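Local coordinates for protein guanine nucleotide exchange factor p115rhogef (Homo sapiens, PDB 1IAP) that probably binds G-alpha-12/13 subunits through its RGS-like domain, and as the full-length protein acts as a guanine nucleotide exchange factor for Rho, at residues T66-R70 and E172-V177; P126-E130 and R155-H159. One frame throughout, in Å; residues are numbered along the deposited sequence.

Interaction 1. Residues T66-R70 and E172-V177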
ATOM      1  N   THR A  66       9.546  -7.988 -15.413  1.00 34.80           N
ATOM      2  CA  THR A  66       8.252  -7.849 -16.082  1.00 36.88           C
ATOM      3  C   THR A  66       7.092  -7.423 -15.184  1.00 31.23           C
ATOM      4  O   THR A  66       5.968  -7.283 -15.664  1.00 34.48           O
ATOM      5  CB  THR A  66       7.844  -9.157 -16.806  1.00 36.70           C
ATOM      6  OG1 THR A  66       7.596 -10.186 -15.838  1.00 42.66           O
ATOM      7  CG2 THR A  66       8.940  -9.612 -17.759  1.00 35.28           C
ATOM      8  N   ALA A  67       7.354  -7.227 -13.891  1.00 31.88           N
ATOM      9  CA  ALA A  67       6.308  -6.829 -12.944  1.00 23.96           C
ATOM     10  C   ALA A  67       5.575  -5.563 -13.363  1.00 27.11           C
ATOM     11  O   ALA A  67       6.191  -4.529 -13.613  1.00 25.76           O
ATOM     12  CB  ALA A  67       6.884  -6.666 -11.553  1.00 29.83           C
ATOM     13  N   VAL A  68       4.251  -5.654 -13.425  1.00 30.14           N
ATOM     14  CA  VAL A  68       3.415  -4.526 -13.821  1.00 31.12           C
ATOM     15  C   VAL A  68       3.568  -3.357 -12.857  1.00 25.67           C
ATOM     16  O   VAL A  68       3.482  -2.197 -13.258  1.00 29.08           O
ATOM     17  CB  VAL A  68       1.923  -4.912 -13.859  1.00 38.36           C
ATOM     18  CG1 VAL A  68       1.175  -3.990 -14.805  1.00 45.48           C
ATOM     19  CG2 VAL A  68       1.759  -6.369 -14.257  1.00 50.04           C
ATOM     20  N   LEU A  69       3.809  -3.673 -11.589  1.00 21.28           N
ATOM     21  CA  LEU A  69       3.960  -2.657 -10.555  1.00 26.11           C
ATOM     22  C   LEU A  69       5.417  -2.510 -10.129  1.00 22.41           C
ATOM     23  O   LEU A  69       5.699  -2.111  -9.001  1.00 20.27           O
ATOM     24  CB  LEU A  69       3.101  -3.013  -9.336  1.00 20.57           C
ATOM     25  CG  LEU A  69       1.587  -3.168  -9.503  1.00 30.91           C
ATOM     26  CD1 LEU A  69       0.993  -3.568  -8.166  1.00 25.21           C
ATOM     27  CD2 LEU A  69       0.951  -1.877 -10.002  1.00 27.98           C
ATOM     28  N   ARG A  70       6.335  -2.790 -11.051  1.00 23.57           N
ATOM     29  CA  ARG A  70       7.757  -2.703 -10.750  1.00 27.11           C
ATOM     30  C   ARG A  70       8.153  -1.336 -10.223  1.00 24.18           C
ATOM     31  O   ARG A  70       7.797  -0.306 -10.803  1.00 26.39           O
ATOM     32  CB  ARG A  70       8.604  -3.037 -11.980  1.00 22.40           C
ATOM     33  CG  ARG A  70      10.084  -3.230 -11.657  1.00 25.98           C
ATOM     34  CD  ARG A  70      10.862  -3.728 -12.869  1.00 28.30           C
ATOM     35  NE  ARG A  70      12.083  -4.421 -12.469  1.00 43.18           N
ATOM     36  CZ  ARG A  70      13.312  -3.940 -12.624  1.00 49.12           C
ATOM     37  NH1 ARG A  70      13.504  -2.751 -13.181  1.00 54.93           N
ATOM     38  NH2 ARG A  70      14.353  -4.645 -12.199  1.00 50.35           N
ATOM     39  N   GLU A 172      -4.312  -5.165 -17.093  1.00 23.40           N
ATOM     40  CA  GLU A 172      -3.364  -5.899 -16.265  1.00 23.62           C
ATOM     41  C   GLU A 172      -2.901  -5.003 -15.120  1.00 20.81           C
ATOM     42  O   GLU A 172      -2.807  -5.441 -13.978  1.00 19.28           O
ATOM     43  CB  GLU A 172      -2.170  -6.343 -17.120  1.00 30.31           C
ATOM     44  CG  GLU A 172      -1.050  -7.036 -16.367  1.00 41.69           C
ATOM     45  CD  GLU A 172       0.101  -7.458 -17.275  1.00 53.50           C
ATOM     46  OE1 GLU A 172       0.163  -8.650 -17.645  1.00 58.07           O
ATOM     47  OE2 GLU A 172       0.950  -6.602 -17.614  1.00 57.15           O
ATOM     48  N   LYS A 173      -2.663  -3.732 -15.426  1.00 21.47           N
ATOM     49  CA  LYS A 173      -2.219  -2.774 -14.425  1.00 23.06           C
ATOM     50  C   LYS A 173      -3.301  -2.466 -13.387  1.00 22.88           C
ATOM     51  O   LYS A 173      -3.055  -2.542 -12.191  1.00 18.64           O
ATOM     52  CB  LYS A 173      -1.747  -1.483 -15.101  1.00 26.68           C
ATOM     53  CG  LYS A 173      -1.254  -0.407 -14.142  1.00 29.64           C
ATOM     54  CD  LYS A 173      -0.588   0.731 -14.900  1.00 45.04           C
ATOM     55  CE  LYS A 173      -0.206   1.886 -13.982  1.00 48.70           C
ATOM     56  NZ  LYS A 173      -1.402   2.566 -13.404  1.00 58.70           N
ATOM     57  N   SER A 174      -4.503  -2.141 -13.843  1.00 19.75           N
ATOM     58  CA  SER A 174      -5.578  -1.821 -12.913  1.00 20.49           C
ATOM     59  C   SER A 174      -5.932  -3.030 -12.043  1.00 12.09           C
ATOM     60  O   SER A 174      -6.226  -2.880 -10.856  1.00 18.15           O
ATOM     61  CB  SER A 174      -6.805  -1.302 -13.664  1.00 17.69           C
ATOM     62  OG  SER A 174      -7.357  -2.299 -14.493  1.00 21.34           O
ATOM     63  N   ALA A 175      -5.855  -4.226 -12.620  1.00 17.98           N
ATOM     64  CA  ALA A 175      -6.155  -5.448 -11.874  1.00 16.19           C
ATOM     65  C   ALA A 175      -5.098  -5.675 -10.795  1.00 19.93           C
ATOM     66  O   ALA A 175      -5.422  -6.046  -9.666  1.00 20.26           O
ATOM     67  CB  ALA A 175      -6.215  -6.639 -12.810  1.00 20.67           C
ATOM     68  N   ALA A 176      -3.839  -5.409 -11.138  1.00 15.73           N
ATOM     69  CA  ALA A 176      -2.725  -5.566 -10.202  1.00 15.85           C
ATOM     70  C   ALA A 176      -2.873  -4.611  -9.020  1.00 14.00           C
ATOM     71  O   ALA A 176      -2.578  -4.969  -7.880  1.00 17.73           O
ATOM     72  CB  ALA A 176      -1.400  -5.319 -10.916  1.00 18.63           C
ATOM     73  N   VAL A 177      -3.335  -3.399  -9.300  1.00 15.48           N
ATOM     74  CA  VAL A 177      -3.541  -2.386  -8.264  1.00 19.80           C
ATOM     75  C   VAL A 177      -4.682  -2.796  -7.336  1.00 12.23           C
ATOM     76  O   VAL A 177      -4.549  -2.737  -6.119  1.00 17.77           O
ATOM     77  CB  VAL A 177      -3.845  -1.006  -8.889  1.00 18.30           C
ATOM     78  CG1 VAL A 177      -4.315  -0.019  -7.832  1.00 16.35           C
ATOM     79  CG2 VAL A 177      -2.602  -0.475  -9.584  1.00 17.96           C
TER
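V68 and K173 make the closest backbone approach, with V68 CA 5.9 Å from K173 CA. The 66-70 segment is part of the loop between helix 48-63 and helix 75-81. It folds into a type I beta turn from A67 to R70, closed by R70 N to A67 O at 3.1 Å. V68 and L69 are the two central residues of this turn, and they carry its side of the contact. The 172-177 segment is helical and belongs to helix 171-187.

V68 directs its side chain at the helix. With CG1 anti to the backbone N (chi1 -156°), that methyl lies 3.6 Å from K173 CA, against the backbone of the helix. CG2 meets the E172 side chain, and E172 OE2 is 3.5 Å from V68 CG2. The extended E172 chain thus brings its aliphatic CG as well as its carboxylate beside the valine.

L69 is buried and reaches one turn further along the helix. Its CG sits 3.9 Å from A176 CB, while CD1 approaches A176 O. The other methyl, CD2, meets V177 CG2 at 3.8 Å, and these two side chains cross at about a right angle. V177 also touches P31, and K173 touches E30, both in the loop between helices 15-28 and 32-43.

No hydrogen bond joins the two segments. The turn is held to the helix mainly by apolar packing, in which the small A176 lets L69 come close to the helix backbone. The E172 carboxylate touches only carbon of the turn, so this contact gives its charge no partner.

Interaction 2. Residues P126-E130 and R155-H159; sequences PWEQE and RLLMH
W127 meets L156, H159 and R155 through a side chain set by chi1 -55°, with CG anti to the carbonyl carbon and beside the backbone N. L156 has the same kind of first torsion (chi1 -51°), which brings both its methyls to the indole. The setting is the packing of the start of helix 128-135 against helix 142-162 in the all-helical RGS-like domain: W127 is the N-cap residue of helix 128-135, and its partners lie on helix 142-162.

L156 CD2 makes a CH-pi contact over one face of the indole, 3.5 Å from the centroid of the six-membered ring. L156 CD1 lies nearer the five-membered ring, 3.6 Å from W127 CG. H159 is met differently. The edge of the indole points at the imidazole face in a T-shaped pair with planes at 89°. W127 CZ2 is the atom that leads, 3.4 Å from H159 CG.

R155 stretches out from CG to NE and comes to the indole obliquely, with NH1 3.7 Å from W127 CZ3. The same NH1 forms a salt bridge with E130 OE2 at 3.1 Å. The oxygen lies near the guanidinium plane, but the donor comes from above the carboxylate plane. Q129 NE2 adds a weak bond to the same E130 OE2.

An alanine in place of W127 would probably leave the L156 methyls and the H159 face without their aromatic partner and open a gap beside helix 142-162. M19 of helix 15-28 also packs against L156. A water bridges the segments: it donates to L156 O at 2.6 Å and accepts a weak bond from W127 NE1 at 3.0 Å.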
ATOM      1  N   PRO A 126     -10.424  12.730  -2.865  1.00 15.32           N
ATOM      2  CA  PRO A 126     -11.638  11.922  -2.724  1.00 17.12           C
ATOM      3  C   PRO A 126     -12.007  11.506  -1.312  1.00 17.53           C
ATOM      4  O   PRO A 126     -11.157  11.420  -0.422  1.00 16.98           O
ATOM      5  CB  PRO A 126     -11.324  10.698  -3.588  1.00 16.54           C
ATOM      6  CG  PRO A 126      -9.834  10.545  -3.416  1.00 16.58           C
ATOM      7  CD  PRO A 126      -9.371  11.972  -3.572  1.00 13.59           C
ATOM      8  N   TRP A 127     -13.300  11.266  -1.122  1.00 17.73           N
ATOM      9  CA  TRP A 127     -13.840  10.795   0.146  1.00 18.49           C
ATOM     10  C   TRP A 127     -13.646  11.678   1.377  1.00 17.20           C
ATOM     11  O   TRP A 127     -13.640  11.175   2.496  1.00 19.33           O
ATOM     12  CB  TRP A 127     -13.290   9.394   0.426  1.00 13.35           C
ATOM     13  CG  TRP A 127     -13.551   8.443  -0.697  1.00 23.10           C
ATOM     14  CD1 TRP A 127     -12.624   7.842  -1.499  1.00 25.20           C
ATOM     15  CD2 TRP A 127     -14.829   7.984  -1.147  1.00 23.31           C
ATOM     16  NE1 TRP A 127     -13.246   7.037  -2.421  1.00 21.40           N
ATOM     17  CE2 TRP A 127     -14.600   7.104  -2.227  1.00 26.08           C
ATOM     18  CE3 TRP A 127     -16.149   8.230  -0.741  1.00 22.54           C
ATOM     19  CZ2 TRP A 127     -15.641   6.463  -2.904  1.00 28.59           C
ATOM     20  CZ3 TRP A 127     -17.185   7.592  -1.414  1.00 21.96           C
ATOM     21  CH2 TRP A 127     -16.925   6.720  -2.486  1.00 24.87           C
ATOM     22  N   GLU A 128     -13.502  12.985   1.177  1.00 16.48           N
ATOM     23  CA  GLU A 128     -13.318  13.896   2.298  1.00 20.33           C
ATOM     24  C   GLU A 128     -14.541  13.914   3.215  1.00 17.97           C
ATOM     25  O   GLU A 128     -14.409  14.063   4.425  1.00 25.27           O
ATOM     26  CB  GLU A 128     -12.974  15.305   1.795  1.00 20.01           C
ATOM     27  CG  GLU A 128     -12.513  16.284   2.883  1.00 25.26           C
ATOM     28  CD  GLU A 128     -11.349  15.765   3.732  1.00 27.02           C
ATOM     29  OE1 GLU A 128     -10.452  15.080   3.199  1.00 26.01           O
ATOM     30  OE2 GLU A 128     -11.335  16.045   4.949  1.00 25.72           O
ATOM     31  N   GLN A 129     -15.728  13.738   2.642  1.00 17.83           N
ATOM     32  CA  GLN A 129     -16.950  13.710   3.435  1.00 16.50           C
ATOM     33  C   GLN A 129     -16.912  12.545   4.431  1.00 11.74           C
ATOM     34  O   GLN A 129     -17.275  12.706   5.596  1.00 12.55           O
ATOM     35  CB  GLN A 129     -18.189  13.573   2.538  1.00 17.64           C
ATOM     36  CG  GLN A 129     -19.470  13.345   3.330  1.00 26.65           C
ATOM     37  CD  GLN A 129     -20.645  12.913   2.477  1.00 33.20           C
ATOM     38  OE1 GLN A 129     -21.753  13.408   2.653  1.00 33.87           O
ATOM     39  NE2 GLN A 129     -20.416  11.970   1.563  1.00 32.12           N
ATOM     40  N   GLU A 130     -16.458  11.381   3.974  1.00 16.16           N
ATOM     41  CA  GLU A 130     -16.381  10.196   4.830  1.00 15.29           C
ATOM     42  C   GLU A 130     -15.360  10.389   5.945  1.00 19.33           C
ATOM     43  O   GLU A 130     -15.617  10.051   7.106  1.00 12.27           O
ATOM     44  CB  GLU A 130     -16.047   8.946   4.002  1.00 16.34           C
ATOM     45  CG  GLU A 130     -17.226   8.378   3.198  1.00 23.71           C
ATOM     46  CD  GLU A 130     -17.789   9.342   2.162  1.00 30.07           C
ATOM     47  OE1 GLU A 130     -17.044  10.212   1.659  1.00 28.87           O
ATOM     48  OE2 GLU A 130     -18.989   9.229   1.842  1.00 31.56           O
ATOM     49  N   ARG A 155     -16.478   0.255   1.958  1.00 21.36           N
ATOM     50  CA  ARG A 155     -17.271   0.933   0.951  1.00 21.56           C
ATOM     51  C   ARG A 155     -16.371   1.627  -0.067  1.00 19.26           C
ATOM     52  O   ARG A 155     -16.668   1.622  -1.265  1.00 16.31           O
ATOM     53  CB  ARG A 155     -18.221   1.950   1.595  1.00 22.76           C
ATOM     54  CG  ARG A 155     -19.032   2.724   0.569  1.00 33.74           C
ATOM     55  CD  ARG A 155     -20.123   3.561   1.204  1.00 42.33           C
ATOM     56  NE  ARG A 155     -20.721   4.476   0.235  1.00 53.18           N
ATOM     57  CZ  ARG A 155     -20.477   5.782   0.190  1.00 52.59           C
ATOM     58  NH1 ARG A 155     -19.643   6.332   1.063  1.00 51.13           N
ATOM     59  NH2 ARG A 155     -21.066   6.538  -0.728  1.00 52.48           N
ATOM     60  N   LEU A 156     -15.278   2.224   0.407  1.00 18.89           N
ATOM     61  CA  LEU A 156     -14.360   2.917  -0.492  1.00 16.39           C
ATOM     62  C   LEU A 156     -13.660   1.912  -1.398  1.00 19.11           C
ATOM     63  O   LEU A 156     -13.450   2.186  -2.570  1.00 14.69           O
ATOM     64  CB  LEU A 156     -13.329   3.739   0.281  1.00 18.98           C
ATOM     65  CG  LEU A 156     -13.808   4.707   1.371  1.00 30.78           C
ATOM     66  CD1 LEU A 156     -12.737   5.755   1.618  1.00 21.21           C
ATOM     67  CD2 LEU A 156     -15.117   5.364   0.990  1.00 21.04           C
ATOM     68  N   LEU A 157     -13.332   0.737  -0.859  1.00 15.51           N
ATOM     69  CA  LEU A 157     -12.677  -0.307  -1.652  1.00 20.20           C
ATOM     70  C   LEU A 157     -13.621  -0.811  -2.744  1.00 17.83           C
ATOM     71  O   LEU A 157     -13.218  -1.013  -3.892  1.00 20.54           O
ATOM     72  CB  LEU A 157     -12.246  -1.476  -0.756  1.00 18.68           C
ATOM     73  CG  LEU A 157     -11.483  -2.626  -1.442  1.00 18.86           C
ATOM     74  CD1 LEU A 157     -10.321  -2.077  -2.252  1.00 18.44           C
ATOM     75  CD2 LEU A 157     -10.981  -3.609  -0.393  1.00 26.57           C
ATOM     76  N   MET A 158     -14.883  -1.013  -2.378  1.00 23.23           N
ATOM     77  CA  MET A 158     -15.880  -1.485  -3.328  1.00 23.11           C
ATOM     78  C   MET A 158     -16.002  -0.480  -4.465  1.00 20.71           C
ATOM     79  O   MET A 158     -16.056  -0.854  -5.639  1.00 23.95           O
ATOM     80  CB  MET A 158     -17.231  -1.667  -2.631  1.00 24.82           C
ATOM     81  CG  MET A 158     -18.357  -2.107  -3.558  1.00 42.24           C
ATOM     82  SD  MET A 158     -19.918  -2.330  -2.685  1.00 56.43           S
ATOM     83  CE  MET A 158     -19.721  -4.019  -2.090  1.00 55.57           C
ATOM     84  N   HIS A 159     -15.994   0.800  -4.108  1.00 18.13           N
ATOM     85  CA  HIS A 159     -16.100   1.865  -5.090  1.00 18.00           C
ATOM     86  C   HIS A 159     -14.891   1.920  -6.023  1.00 22.34           C
ATOM     87  O   HIS A 159     -15.045   2.139  -7.223  1.00 25.47           O
ATOM     88  CB  HIS A 159     -16.284   3.212  -4.396  1.00 22.32           C
ATOM     89  CG  HIS A 159     -16.702   4.313  -5.320  1.00 25.01           C
ATOM     90  ND1 HIS A 159     -15.801   5.040  -6.068  1.00 35.83           N
ATOM     91  CD2 HIS A 159     -17.924   4.815  -5.609  1.00 30.72           C
ATOM     92  CE1 HIS A 159     -16.451   5.944  -6.777  1.00 28.51           C
ATOM     93  NE2 HIS A 159     -17.741   5.828  -6.518  1.00 36.95           N
TER
HETATM   94  O   HOH W   1     -12.222   4.339  -3.294  1.00 32.52           O

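Overall arrangement
Both contacts belong to one RGS-like domain made of helices and loops. Their centres are about 23 Å apart, and their nearest atoms are about 7 Å apart without touching. Along the chain, interaction 2 is nested inside the loop closed by interaction 1. Helix 142-162 carries a segment of interaction 2, and helix 171-187, next in the chain, a segment of interaction 1. They also pack together, since L157 touches I181 and M185. Helix 15-28 touches L156 and L157, and the loop after it touches K173 and V177. Interaction 1 is mostly apolar packing with no hydrogen bond across it, whereas interaction 2 adds a salt bridge and a water.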